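Local coordinates for protein D-alanyl-lipoteichoic acid synthetase (Streptococcus pneumoniae, PDB 3BMA) that probably takes part in attaching D-alanine to lipoteichoic acid during cell-wall biogenesis, as a membrane-associated DltD-family member of the SGNH hydrolase clan, at residues Val44-Ser49 / Pro366-Pro371; Met90-Pro95 / Leu130-Lys135; Val228-Ala233 / Glu342-Lys347; Leu280-Phe285 / Pro292-Pro297. The protein carries 1 engineered substitution. One frame throughout, in Å; residues are numbered along the deposited sequence. Where two conformers were deposited one is given.

How the contacts relate
Contacts 1 and 4 illustrate how an alpha/beta sandwich packs helices on opposite faces of one parallel sheet. Their centres lie 11 Å apart, and F367 CD2 of the former rests 3.6 Å from I293 CG2 of the latter. Helix 274-287 of contact 4 lies on the opposite face from helix 355-369, the same side as contact 2, which forms a layer outside it: the centres of contacts 2 and 4 are 18 Å apart, and M90 CE meets F285 CE1 at 3.7 Å. Contact 2 also reaches contact 1, where M93 CE lies 3.7 Å from F47 CE1. Contact 3, a loop against an outer helix, is peripheral, about 39 Å from contact 2 between centres.

Contact 1 of 4, residues Val44-Ser49 / Pro366-Pro371; sequences VPFFGS and PFLSNP
P366 O, in the same helical turn as the L368 that meets V44 and F46, is gripped twice by N370: ND2 donates to it at 2.9 Å, and the backbone N of N370 adds a weak bond. The amide folds back onto this oxygen, one turn earlier in the chain, arriving in the carbonyl plane on a lone pair with an N-H...O angle of 167°. L368 carries the whole contact with the strand. Its chi2 of -180° turns the fork so that CD1 reaches the F46 ring and CD2 the valine, with CD1 also near V44 CG1. CD2 meets V44 CG1 at 4.0 Å, tip to tip, while CD1 comes obliquely to the F46 ring, 3.8 Å from CE1. V44 CG1 is available for this because it lies anti to the backbone N (chi1 -178°). In the parallel sheet of the SGNH-type alpha/beta sandwich, V44 and F46 belong to the face on which helix 355-369 packs, and the alternation of the strand sends F47 to the other face. V44 CB lies at the edge of the F46 ring, in its plane. R42 NH1 bonds L368 O, and W52 meets the F46 ring edge-to-face.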
loop_
_atom_site.group_PDB
_atom_site.type_symbol
_atom_site.label_atom_id
_atom_site.label_comp_id
_atom_site.label_asym_id
_atom_site.label_seq_id
_atom_site.Cartn_x
_atom_site.Cartn_y
_atom_site.Cartn_z
ATOM N N VAL C 44 -5.881 -2.152 39.097
ATOM C CA VAL C 44 -7.240 -2.564 38.763
ATOM C C VAL C 44 -7.978 -1.389 38.126
ATOM O O VAL C 44 -8.027 -0.304 38.711
ATOM C CB VAL C 44 -8.017 -3.052 40.021
ATOM C CG1 VAL C 44 -9.426 -3.527 39.654
ATOM C CG2 VAL C 44 -7.266 -4.166 40.714
ATOM N N PRO C 45 -8.541 -1.598 36.919
ATOM C CA PRO C 45 -9.328 -0.563 36.258
ATOM C C PRO C 45 -10.568 -0.188 37.064
ATOM O O PRO C 45 -11.428 -1.037 37.323
ATOM C CB PRO C 45 -9.732 -1.227 34.932
ATOM C CG PRO C 45 -8.740 -2.298 34.720
ATOM C CD PRO C 45 -8.453 -2.815 36.090
ATOM N N PHE C 46 -10.633 1.076 37.473
ATOM C CA PHE C 46 -11.805 1.630 38.141
ATOM C C PHE C 46 -12.520 2.586 37.188
ATOM O O PHE C 46 -12.204 3.776 37.137
ATOM C CB PHE C 46 -11.400 2.362 39.424
ATOM C CG PHE C 46 -11.327 1.480 40.653
ATOM C CD1 PHE C 46 -10.652 0.258 40.632
ATOM C CD2 PHE C 46 -11.907 1.897 41.847
ATOM C CE1 PHE C 46 -10.575 -0.538 41.774
ATOM C CE2 PHE C 46 -11.832 1.110 42.998
ATOM C CZ PHE C 46 -11.165 -0.109 42.960
ATOM N N PHE C 47 -13.478 2.057 36.431
ATOM C CA PHE C 47 -14.255 2.854 35.488
ATOM C C PHE C 47 -15.382 3.623 36.170
ATOM O O PHE C 47 -16.131 3.060 36.967
ATOM C CB PHE C 47 -14.892 1.967 34.418
ATOM C CG PHE C 47 -13.931 1.080 33.686
ATOM C CD1 PHE C 47 -13.133 1.584 32.669
ATOM C CD2 PHE C 47 -13.865 -0.274 33.974
ATOM C CE1 PHE C 47 -12.261 0.765 31.968
ATOM C CE2 PHE C 47 -12.992 -1.106 33.277
ATOM C CZ PHE C 47 -12.184 -0.584 32.275
ATOM N N GLY C 48 -15.515 4.900 35.817
ATOM C CA GLY C 48 -16.638 5.736 36.253
ATOM C C GLY C 48 -16.640 7.083 35.547
ATOM O O GLY C 48 -16.003 7.236 34.504
ATOM N N SER C 49 -17.372 8.048 36.104
ATOM C CA SER C 49 -17.362 9.417 35.586
ATOM C C SER C 49 -16.570 10.318 36.527
ATOM O O SER C 49 -15.350 10.178 36.633
ATOM C CB SER C 49 -18.780 9.950 35.348
ATOM O OG SER C 49 -19.560 9.919 36.531
ATOM N N PRO C 366 -13.320 -7.110 49.401
ATOM C CA PRO C 366 -13.314 -8.581 49.450
ATOM C C PRO C 366 -13.398 -9.254 48.078
ATOM O O PRO C 366 -12.866 -10.352 47.903
ATOM C CB PRO C 366 -14.578 -8.910 50.254
ATOM C CG PRO C 366 -14.870 -7.686 51.019
ATOM C CD PRO C 366 -14.507 -6.579 50.098
ATOM N N PHE C 367 -14.063 -8.596 47.128
ATOM C CA PHE C 367 -14.172 -9.076 45.749
ATOM C C PHE C 367 -12.823 -9.046 45.022
ATOM O O PHE C 367 -12.440 -10.021 44.374
ATOM C CB PHE C 367 -15.221 -8.251 44.989
ATOM C CG PHE C 367 -15.305 -8.560 43.518
ATOM C CD1 PHE C 367 -15.892 -9.737 43.071
ATOM C CD2 PHE C 367 -14.818 -7.658 42.575
ATOM C CE1 PHE C 367 -15.980 -10.017 41.708
ATOM C CE2 PHE C 367 -14.898 -7.933 41.216
ATOM C CZ PHE C 367 -15.482 -9.111 40.782
ATOM N N LEU C 368 -12.109 -7.929 45.144
ATOM C CA LEU C 368 -10.824 -7.756 44.468
ATOM C C LEU C 368 -9.663 -8.451 45.183
ATOM O O LEU C 368 -8.702 -8.868 44.533
ATOM C CB LEU C 368 -10.503 -6.271 44.266
ATOM C CG LEU C 368 -11.414 -5.391 43.398
ATOM C CD1 LEU C 368 -10.873 -3.976 43.365
ATOM C CD2 LEU C 368 -11.564 -5.925 41.982
ATOM N N SER C 369 -9.750 -8.572 46.510
ATOM C CA SER C 369 -8.716 -9.258 47.306
ATOM C C SER C 369 -8.701 -10.765 47.071
ATOM O O SER C 369 -7.669 -11.416 47.256
ATOM C CB SER C 369 -8.893 -8.986 48.800
ATOM O OG SER C 369 -8.880 -7.595 49.065
ATOM N N ASN C 370 -9.850 -11.306 46.670
ATOM C CA ASN C 370 -9.991 -12.719 46.343
ATOM C C ASN C 370 -10.433 -12.885 44.892
ATOM O O ASN C 370 -11.618 -13.092 44.633
ATOM C CB ASN C 370 -11.004 -13.382 47.278
ATOM C CG ASN C 370 -10.641 -13.224 48.739
ATOM O OD1 ASN C 370 -9.811 -13.965 49.268
ATOM N ND2 ASN C 370 -11.278 -12.264 49.406
ATOM N N PRO C 371 -9.480 -12.804 43.942
ATOM C CA PRO C 371 -9.811 -12.782 42.519
ATOM C C PRO C 371 -10.342 -14.122 42.022
ATOM O O PRO C 371 -9.697 -15.156 42.204
ATOM C CB PRO C 371 -8.467 -12.455 41.842
ATOM C CG PRO C 371 -7.561 -12.007 42.938
ATOM C CD PRO C 371 -8.024 -12.743 44.147
#

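Contact 2 of 4, residues Met90-Pro95 / Leu130-Lys135; sequences MQQMLP and LTSFLK
With chi1 at -52° and chi2 at -57°, Q91 bends back on itself and curls its amide to one side, bringing OE1 to a water beside F133 O; S132 keeps OG beside its own backbone N (chi1 -62°), where it turns to D128 O in its own helix. The close approach of the backbones, with the CA atoms of Q91 and S132 5.5 Å apart, sets the rest. Q91 CB and S132 CB meet at 3.8 Å, and the carbonyl oxygen Q91 O lies 3.4 Å from S132 CB. No direct hydrogen bond joins the segments, and Q91 NE2 is held by Y87 O. What polar link there is depends on that one water, 2.8 Å from Q91 OE1 and 2.8 Å from F133 O: it lies within hydrogen-bonding distance of both and can bridge them. Alongside, Q92 extends past the serine, its CG 4.2 Å from S132 OG, to a polar end bound by K32 through OE1 and by D128 and K27 through NE2. F133 CB approaches Q91 CG more loosely, and the F133 ring meets F88 edge-to-face. The element that docks here is a type I beta turn, M90 to M93, that begins on the last residue of helix 83-90 and packs against helix 127-136 at S132.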
loop_
_atom_site.group_PDB
_atom_site.type_symbol
_atom_site.label_atom_id
_atom_site.label_comp_id
_atom_site.label_asym_id
_atom_site.label_seq_id
_atom_site.Cartn_x
_atom_site.Cartn_y
_atom_site.Cartn_z
ATOM N N MET C 90 -11.540 1.265 26.204
ATOM C CA MET C 90 -11.197 -0.156 26.395
ATOM C C MET C 90 -10.445 -0.734 25.200
ATOM O O MET C 90 -9.559 -1.562 25.381
ATOM C CB MET C 90 -12.448 -1.007 26.663
ATOM C CG MET C 90 -13.064 -0.862 28.057
ATOM S SD MET C 90 -14.600 -1.807 28.278
ATOM C CE MET C 90 -15.401 -0.784 29.497
ATOM N N GLN C 91 -10.793 -0.275 23.992
ATOM C CA GLN C 91 -10.180 -0.724 22.728
ATOM C C GLN C 91 -8.659 -0.535 22.668
ATOM O O GLN C 91 -7.981 -1.195 21.882
ATOM C CB GLN C 91 -10.826 -0.015 21.527
ATOM C CG GLN C 91 -12.355 -0.080 21.458
ATOM C CD GLN C 91 -12.897 -1.496 21.464
ATOM O OE1 GLN C 91 -12.449 -2.355 20.704
ATOM N NE2 GLN C 91 -13.871 -1.746 22.330
ATOM N N GLN C 92 -8.143 0.367 23.502
ATOM C CA GLN C 92 -6.710 0.624 23.631
ATOM C C GLN C 92 -5.998 -0.350 24.575
ATOM O O GLN C 92 -4.766 -0.406 24.595
ATOM C CB GLN C 92 -6.482 2.038 24.162
ATOM C CG GLN C 92 -6.933 3.165 23.262
ATOM C CD GLN C 92 -6.804 4.496 23.956
ATOM O OE1 GLN C 92 -7.624 4.843 24.800
ATOM N NE2 GLN C 92 -5.768 5.250 23.612
ATOM N N MET C 93 -6.766 -1.093 25.367
ATOM C CA MET C 93 -6.196 -1.910 26.443
ATOM C C MET C 93 -6.832 -3.300 26.570
ATOM O O MET C 93 -6.907 -3.854 27.666
ATOM C CB MET C 93 -6.255 -1.155 27.785
ATOM C CG MET C 93 -7.620 -0.571 28.131
ATOM S SD MET C 93 -7.651 0.176 29.772
ATOM C CE MET C 93 -9.302 0.834 29.796
ATOM N N LEU C 94 -7.260 -3.859 25.437
ATOM C CA LEU C 94 -7.854 -5.204 25.373
ATOM C C LEU C 94 -7.042 -6.363 25.993
ATOM O O LEU C 94 -7.623 -7.167 26.725
ATOM C CB LEU C 94 -8.296 -5.544 23.939
ATOM C CG LEU C 94 -9.785 -5.477 23.570
ATOM C CD1 LEU C 94 -10.544 -4.409 24.337
ATOM C CD2 LEU C 94 -9.966 -5.293 22.074
ATOM N N PRO C 95 -5.716 -6.462 25.714
ATOM C CA PRO C 95 -4.975 -7.542 26.385
ATOM C C PRO C 95 -4.780 -7.317 27.891
ATOM O O PRO C 95 -4.554 -8.278 28.633
ATOM C CB PRO C 95 -3.611 -7.534 25.675
ATOM C CG PRO C 95 -3.794 -6.697 24.450
ATOM C CD PRO C 95 -4.825 -5.695 24.821
ATOM N N LEU C 130 -10.074 5.613 17.733
ATOM C CA LEU C 130 -10.728 5.395 16.445
ATOM C C LEU C 130 -10.115 4.191 15.736
ATOM O O LEU C 130 -10.830 3.269 15.356
ATOM C CB LEU C 130 -10.590 6.635 15.556
ATOM C CG LEU C 130 -11.728 7.095 14.632
ATOM C CD1 LEU C 130 -11.206 8.174 13.707
ATOM C CD2 LEU C 130 -12.386 5.989 13.817
ATOM N N THR C 131 -8.791 4.202 15.584
ATOM C CA THR C 131 -8.080 3.147 14.856
ATOM C C THR C 131 -8.073 1.803 15.587
ATOM O O THR C 131 -8.102 0.755 14.940
ATOM C CB THR C 131 -6.640 3.562 14.483
ATOM O OG1 THR C 131 -6.004 4.196 15.601
ATOM C CG2 THR C 131 -6.642 4.509 13.297
ATOM N N SER C 132 -8.046 1.848 16.923
ATOM C CA SER C 132 -8.180 0.655 17.774
ATOM C C SER C 132 -9.551 0.012 17.633
ATOM O O SER C 132 -9.671 -1.218 17.630
ATOM C CB SER C 132 -7.965 1.008 19.244
ATOM O OG SER C 132 -6.661 1.502 19.460
ATOM N N PHE C 133 -10.579 0.853 17.534
ATOM C CA PHE C 133 -11.942 0.396 17.286
ATOM C C PHE C 133 -12.050 -0.319 15.940
ATOM O O PHE C 133 -12.600 -1.413 15.870
ATOM C CB PHE C 133 -12.933 1.565 17.375
ATOM C CG PHE C 133 -14.303 1.255 16.829
ATOM C CD1 PHE C 133 -14.764 1.889 15.677
ATOM C CD2 PHE C 133 -15.136 0.336 17.467
ATOM C CE1 PHE C 133 -16.023 1.607 15.169
ATOM C CE2 PHE C 133 -16.400 0.049 16.963
ATOM C CZ PHE C 133 -16.843 0.685 15.813
ATOM N N LEU C 134 -11.508 0.288 14.887
ATOM C CA LEU C 134 -11.576 -0.280 13.532
ATOM C C LEU C 134 -10.719 -1.539 13.377
ATOM O O LEU C 134 -11.031 -2.401 12.560
ATOM C CB LEU C 134 -11.180 0.760 12.475
ATOM C CG LEU C 134 -12.001 2.047 12.316
ATOM C CD1 LEU C 134 -11.222 3.086 11.526
ATOM C CD2 LEU C 134 -13.343 1.782 11.654
ATOM N N LYS C 135 -9.644 -1.638 14.158
ATOM C CA LYS C 135 -8.787 -2.821 14.140
ATOM C C LYS C 135 -9.438 -4.009 14.845
ATOM O O LYS C 135 -9.401 -5.136 14.340
ATOM C CB LYS C 135 -7.425 -2.522 14.776
ATOM C CG LYS C 135 -6.379 -3.603 14.530
ATOM C CD LYS C 135 -5.247 -3.514 15.540
ATOM C CE LYS C 135 -4.370 -4.756 15.494
ATOM N NZ LYS C 135 -3.236 -4.680 16.460
HETATM O O HOH W 1 -13.606 -2.620 18.133
#

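Contact 3 of 4, residues Val228-Ala233 / Glu342-Lys347; sequences VVKADA and EPFFMK
F344 meets A233 where a type II beta turn, E342 to F345, lies against helix 222-235, their CA atoms 6.4 Å apart. F344 holds the third position of that turn with a left-handed backbone (phi 66°, psi 17°), and its side chain leaves the backbone toward the helix. With CG anti to the carbonyl carbon (chi1 -42°), the ring swings in beside the alanine. A233 CB is 3.6 Å from F344 CD2 and lies about as near to CG, approaching the ring obliquely. Further out, F344 CE2 passes 3.7 Å from A233 O, whose hydrogen bond is made with T237 OG1. P343 CB sits over one ring face, toward the rim. K230, one turn back along the same helix, extends its chain so that NZ reaches the ring edge, 4.3 Å from F344 CE1 and near the ring plane. Beyond the turn, K347 forms a salt bridge with D56 and a cation-pi contact with W354, whose indole NE1 bonds D232 OD2, so the indole links the two segments. The sequence just after K347 has the DxxH pattern, which in SGNH hydrolases supplies the catalytic Asp and His and may do so here. The chemistry implies that the join is essentially apolar, one methyl against a phenyl ring; the ammonium stands at the edge, where the ring offers it little of the attraction found over a face.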
loop_
_atom_site.group_PDB
_atom_site.type_symbol
_atom_site.label_atom_id
_atom_site.label_comp_id
_atom_site.label_asym_id
_atom_site.label_seq_id
_atom_site.Cartn_x
_atom_site.Cartn_y
_atom_site.Cartn_z
ATOM N N VAL C 228 -12.886 8.855 61.982
ATOM C CA VAL C 228 -12.066 9.915 61.386
ATOM C C VAL C 228 -12.789 10.575 60.204
ATOM O O VAL C 228 -12.687 11.786 59.990
ATOM C CB VAL C 228 -10.678 9.380 60.931
ATOM C CG1 VAL C 228 -9.694 10.527 60.726
ATOM C CG2 VAL C 228 -10.117 8.398 61.948
ATOM N N VAL C 229 -13.530 9.767 59.451
ATOM C CA VAL C 229 -14.244 10.234 58.264
ATOM C C VAL C 229 -15.550 10.971 58.637
ATOM O O VAL C 229 -15.966 11.899 57.934
ATOM C CB VAL C 229 -14.457 9.064 57.252
ATOM C CG1 VAL C 229 -15.285 9.486 56.079
ATOM C CG2 VAL C 229 -13.113 8.561 56.741
ATOM N N LYS C 230 -16.162 10.571 59.756
ATOM C CA LYS C 230 -17.353 11.235 60.315
ATOM C C LYS C 230 -17.053 12.677 60.716
ATOM O O LYS C 230 -17.862 13.570 60.474
ATOM C CB LYS C 230 -17.856 10.480 61.552
ATOM C CG LYS C 230 -19.297 10.746 61.970
ATOM C CD LYS C 230 -20.212 9.621 61.509
ATOM C CE LYS C 230 -21.296 9.314 62.537
ATOM N NZ LYS C 230 -22.341 10.370 62.614
ATOM N N ALA C 231 -15.886 12.884 61.330
ATOM C CA ALA C 231 -15.467 14.193 61.836
ATOM C C ALA C 231 -15.087 15.157 60.717
ATOM O O ALA C 231 -15.268 16.369 60.848
ATOM C CB ALA C 231 -14.312 14.038 62.821
ATOM N N ASP C 232 -14.554 14.607 59.629
ATOM C CA ASP C 232 -14.219 15.371 58.430
ATOM C C ASP C 232 -15.493 15.832 57.722
ATOM O O ASP C 232 -15.576 16.966 57.250
ATOM C CB ASP C 232 -13.357 14.515 57.489
ATOM C CG ASP C 232 -12.907 15.266 56.240
ATOM O OD1 ASP C 232 -12.498 16.442 56.355
ATOM O OD2 ASP C 232 -12.948 14.668 55.141
ATOM N N ALA C 233 -16.484 14.946 57.678
ATOM C CA ALA C 233 -17.752 15.201 57.002
ATOM C C ALA C 233 -18.645 16.200 57.744
ATOM O O ALA C 233 -19.337 16.991 57.109
ATOM C CB ALA C 233 -18.492 13.894 56.760
ATOM N N GLU C 342 -28.986 8.388 53.962
ATOM C CA GLU C 342 -28.002 8.156 55.001
ATOM C C GLU C 342 -27.052 9.351 55.087
ATOM O O GLU C 342 -26.457 9.730 54.079
ATOM C CB GLU C 342 -27.234 6.864 54.711
ATOM C CG GLU C 342 -26.602 6.218 55.934
ATOM C CD GLU C 342 -27.600 5.965 57.052
ATOM O OE1 GLU C 342 -27.353 6.453 58.174
ATOM O OE2 GLU C 342 -28.630 5.297 56.807
ATOM N N PRO C 343 -26.934 9.967 56.282
ATOM C CA PRO C 343 -25.994 11.071 56.501
ATOM C C PRO C 343 -24.546 10.693 56.192
ATOM O O PRO C 343 -24.062 9.649 56.640
ATOM C CB PRO C 343 -26.166 11.396 57.995
ATOM C CG PRO C 343 -26.826 10.197 58.585
ATOM C CD PRO C 343 -27.710 9.677 57.501
ATOM N N PHE C 344 -23.902 11.546 55.394
ATOM C CA PHE C 344 -22.492 11.436 54.969
ATOM C C PHE C 344 -22.161 10.238 54.054
ATOM O O PHE C 344 -20.994 9.887 53.875
ATOM C CB PHE C 344 -21.520 11.548 56.162
ATOM C CG PHE C 344 -21.890 12.626 57.151
ATOM C CD1 PHE C 344 -22.089 12.313 58.492
ATOM C CD2 PHE C 344 -22.060 13.950 56.739
ATOM C CE1 PHE C 344 -22.437 13.302 59.412
ATOM C CE2 PHE C 344 -22.407 14.942 57.651
ATOM C CZ PHE C 344 -22.597 14.617 58.988
ATOM N N PHE C 345 -23.196 9.645 53.460
ATOM C CA PHE C 345 -23.044 8.618 52.430
ATOM C C PHE C 345 -22.697 9.298 51.106
ATOM O O PHE C 345 -22.074 8.706 50.223
ATOM C CB PHE C 345 -24.351 7.829 52.281
ATOM C CG PHE C 345 -24.187 6.478 51.636
ATOM C CD1 PHE C 345 -23.944 5.351 52.414
ATOM C CD2 PHE C 345 -24.292 6.326 50.253
ATOM C CE1 PHE C 345 -23.797 4.100 51.830
ATOM C CE2 PHE C 345 -24.139 5.076 49.656
ATOM C CZ PHE C 345 -23.890 3.961 50.447
ATOM N N MET C 346 -23.104 10.559 50.994
ATOM C CA MET C 346 -23.013 11.318 49.765
ATOM C C MET C 346 -22.048 12.486 49.935
ATOM O O MET C 346 -22.007 13.121 50.996
ATOM C CB MET C 346 -24.404 11.837 49.414
ATOM C CG MET C 346 -24.793 11.721 47.956
ATOM S SD MET C 346 -25.646 10.190 47.555
ATOM C CE MET C 346 -24.256 9.212 46.994
ATOM N N LYS C 347 -21.263 12.753 48.894
ATOM C CA LYS C 347 -20.362 13.907 48.874
ATOM C C LYS C 347 -21.104 15.141 48.352
ATOM O O LYS C 347 -20.929 16.248 48.866
ATOM C CB LYS C 347 -19.115 13.608 48.028
ATOM C CG LYS C 347 -18.126 14.772 47.882
ATOM C CD LYS C 347 -17.317 15.034 49.156
ATOM C CE LYS C 347 -15.895 14.489 49.053
ATOM N NZ LYS C 347 -15.847 13.006 49.045
#

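Contact 4 of 4, residues Leu280-Phe285 / Pro292-Pro297; sequences LVLTQF and PIFIIP
F285 projects its CB toward strand 291-296 from helix 274-287, the helix that returns the chain to the sheet in the SGNH-type alpha/beta/alpha sandwich. The helix and strand segments run close to antiparallel, at 157°, with their axes 11.6 Å apart, a gap that the side chains fill. CG stands anti to the carbonyl carbon (chi1 -77°), and chi2 near -5° turns the CD2/CE2 edge toward P292. CD2 touches P292 CG at 3.6 Å. CE2, where the walk toward the strand stops, lies nearest P292 CB at 3.7 Å and F294 CE1 at 3.9 Å, the latter at the ring edge and near its plane. V281 CG1 of the preceding turn lies over one face of the same ring, 3.6 Å above it and toward the rim, so the phenyl is held on a face as well as along an edge. P292 and F294 are alternate residues of the strand and therefore present the same sheet face to the helix, whereas I293 between them serves the face that F367 covers. V102 of the adjacent strand also touches both F285 and P292. L325 from helix 311-326 packs on F294 and on L282, whose CD2 closes the row 3.6 Å from F294 CZ.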
loop_
_atom_site.group_PDB
_atom_site.type_symbol
_atom_site.label_atom_id
_atom_site.label_comp_id
_atom_site.label_asym_id
_atom_site.label_seq_id
_atom_site.Cartn_x
_atom_site.Cartn_y
_atom_site.Cartn_z
ATOM N N LEU C 280 -22.673 -2.181 24.829
ATOM C CA LEU C 280 -21.349 -2.228 24.204
ATOM C C LEU C 280 -20.293 -2.678 25.199
ATOM O O LEU C 280 -19.484 -3.554 24.901
ATOM C CB LEU C 280 -20.965 -0.864 23.633
ATOM C CG LEU C 280 -21.705 -0.420 22.372
ATOM C CD1 LEU C 280 -21.386 1.016 22.074
ATOM C CD2 LEU C 280 -21.318 -1.297 21.202
ATOM N N VAL C 281 -20.314 -2.057 26.374
ATOM C CA VAL C 281 -19.413 -2.386 27.470
ATOM C C VAL C 281 -19.555 -3.857 27.897
ATOM O O VAL C 281 -18.559 -4.580 27.962
ATOM C CB VAL C 281 -19.646 -1.416 28.659
ATOM C CG1 VAL C 281 -19.061 -1.951 29.958
ATOM C CG2 VAL C 281 -19.077 -0.041 28.340
ATOM N N LEU C 282 -20.793 -4.294 28.144
ATOM C CA LEU C 282 -21.084 -5.659 28.603
ATOM C C LEU C 282 -20.623 -6.717 27.612
ATOM O O LEU C 282 -20.115 -7.764 28.021
ATOM C CB LEU C 282 -22.580 -5.834 28.903
ATOM C CG LEU C 282 -23.200 -4.899 29.952
ATOM C CD1 LEU C 282 -24.682 -5.170 30.123
ATOM C CD2 LEU C 282 -22.479 -4.987 31.290
ATOM N N THR C 283 -20.795 -6.427 26.319
ATOM C CA THR C 283 -20.303 -7.282 25.233
ATOM C C THR C 283 -18.784 -7.402 25.268
ATOM O O THR C 283 -18.243 -8.500 25.112
ATOM C CB THR C 283 -20.748 -6.757 23.848
ATOM O OG1 THR C 283 -22.167 -6.570 23.847
ATOM C CG2 THR C 283 -20.381 -7.735 22.745
ATOM N N GLN C 284 -18.105 -6.277 25.494
ATOM C CA GLN C 284 -16.650 -6.269 25.615
ATOM C C GLN C 284 -16.188 -7.058 26.841
ATOM O O GLN C 284 -15.190 -7.779 26.779
ATOM C CB GLN C 284 -16.100 -4.839 25.653
ATOM C CG GLN C 284 -14.608 -4.758 25.337
ATOM C CD GLN C 284 -14.252 -5.471 24.040
ATOM O OE1 GLN C 284 -14.720 -5.098 22.962
ATOM N NE2 GLN C 284 -13.425 -6.502 24.142
ATOM N N PHE C 285 -16.937 -6.933 27.936
ATOM C CA PHE C 285 -16.686 -7.697 29.159
ATOM C C PHE C 285 -16.824 -9.207 28.941
ATOM O O PHE C 285 -16.080 -9.995 29.523
ATOM C CB PHE C 285 -17.623 -7.244 30.286
ATOM C CG PHE C 285 -17.235 -5.932 30.930
ATOM C CD1 PHE C 285 -16.048 -5.274 30.588
ATOM C CD2 PHE C 285 -18.042 -5.373 31.917
ATOM C CE1 PHE C 285 -15.690 -4.079 31.207
ATOM C CE2 PHE C 285 -17.690 -4.177 32.542
ATOM C CZ PHE C 285 -16.517 -3.526 32.182
ATOM N N PRO C 292 -16.490 -8.072 36.309
ATOM C CA PRO C 292 -16.762 -6.750 36.843
ATOM C C PRO C 292 -17.628 -6.766 38.096
ATOM O O PRO C 292 -18.502 -7.627 38.244
ATOM C CB PRO C 292 -17.533 -6.080 35.704
ATOM C CG PRO C 292 -18.205 -7.197 34.997
ATOM C CD PRO C 292 -17.474 -8.458 35.282
ATOM N N ILE C 293 -17.370 -5.823 38.998
ATOM C CA ILE C 293 -18.350 -5.485 40.023
ATOM C C ILE C 293 -18.967 -4.129 39.679
ATOM O O ILE C 293 -18.258 -3.141 39.503
ATOM C CB ILE C 293 -17.784 -5.556 41.477
ATOM C CG1 ILE C 293 -18.900 -5.306 42.502
ATOM C CG2 ILE C 293 -16.589 -4.616 41.680
ATOM C CD1 ILE C 293 -18.627 -5.890 43.885
ATOM N N PHE C 294 -20.289 -4.105 39.544
ATOM C CA PHE C 294 -21.014 -2.878 39.219
ATOM C C PHE C 294 -21.475 -2.124 40.463
ATOM O O PHE C 294 -21.901 -2.727 41.451
ATOM C CB PHE C 294 -22.196 -3.174 38.295
ATOM C CG PHE C 294 -21.793 -3.813 36.996
ATOM C CD1 PHE C 294 -21.273 -3.042 35.957
ATOM C CD2 PHE C 294 -21.901 -5.188 36.819
ATOM C CE1 PHE C 294 -20.892 -3.621 34.757
ATOM C CE2 PHE C 294 -21.517 -5.782 35.621
ATOM C CZ PHE C 294 -21.013 -4.997 34.589
ATOM N N ILE C 295 -21.372 -0.801 40.406
ATOM C CA ILE C 295 -21.769 0.059 41.514
ATOM C C ILE C 295 -22.942 0.922 41.067
ATOM O O ILE C 295 -22.856 1.623 40.057
ATOM C CB ILE C 295 -20.606 0.975 41.979
ATOM C CG1 ILE C 295 -19.268 0.214 42.049
ATOM C CG2 ILE C 295 -20.958 1.704 43.284
ATOM C CD1 ILE C 295 -19.187 -0.912 43.078
ATOM N N ILE C 296 -24.044 0.851 41.806
ATOM C CA ILE C 296 -25.206 1.681 41.512
ATOM C C ILE C 296 -25.405 2.677 42.654
ATOM O O ILE C 296 -25.912 2.307 43.708
ATOM C CB ILE C 296 -26.483 0.840 41.265
ATOM C CG1 ILE C 296 -26.213 -0.260 40.232
ATOM C CG2 ILE C 296 -27.628 1.735 40.800
ATOM C CD1 ILE C 296 -27.425 -1.111 39.883
ATOM N N PRO C 297 -24.984 3.943 42.451
ATOM C CA PRO C 297 -25.060 4.998 43.465
ATOM C C PRO C 297 -26.480 5.524 43.680
ATOM O O PRO C 297 -27.319 5.425 42.774
ATOM C CB PRO C 297 -24.186 6.121 42.877
ATOM C CG PRO C 297 -23.483 5.523 41.705
ATOM C CD PRO C 297 -24.386 4.452 41.207
#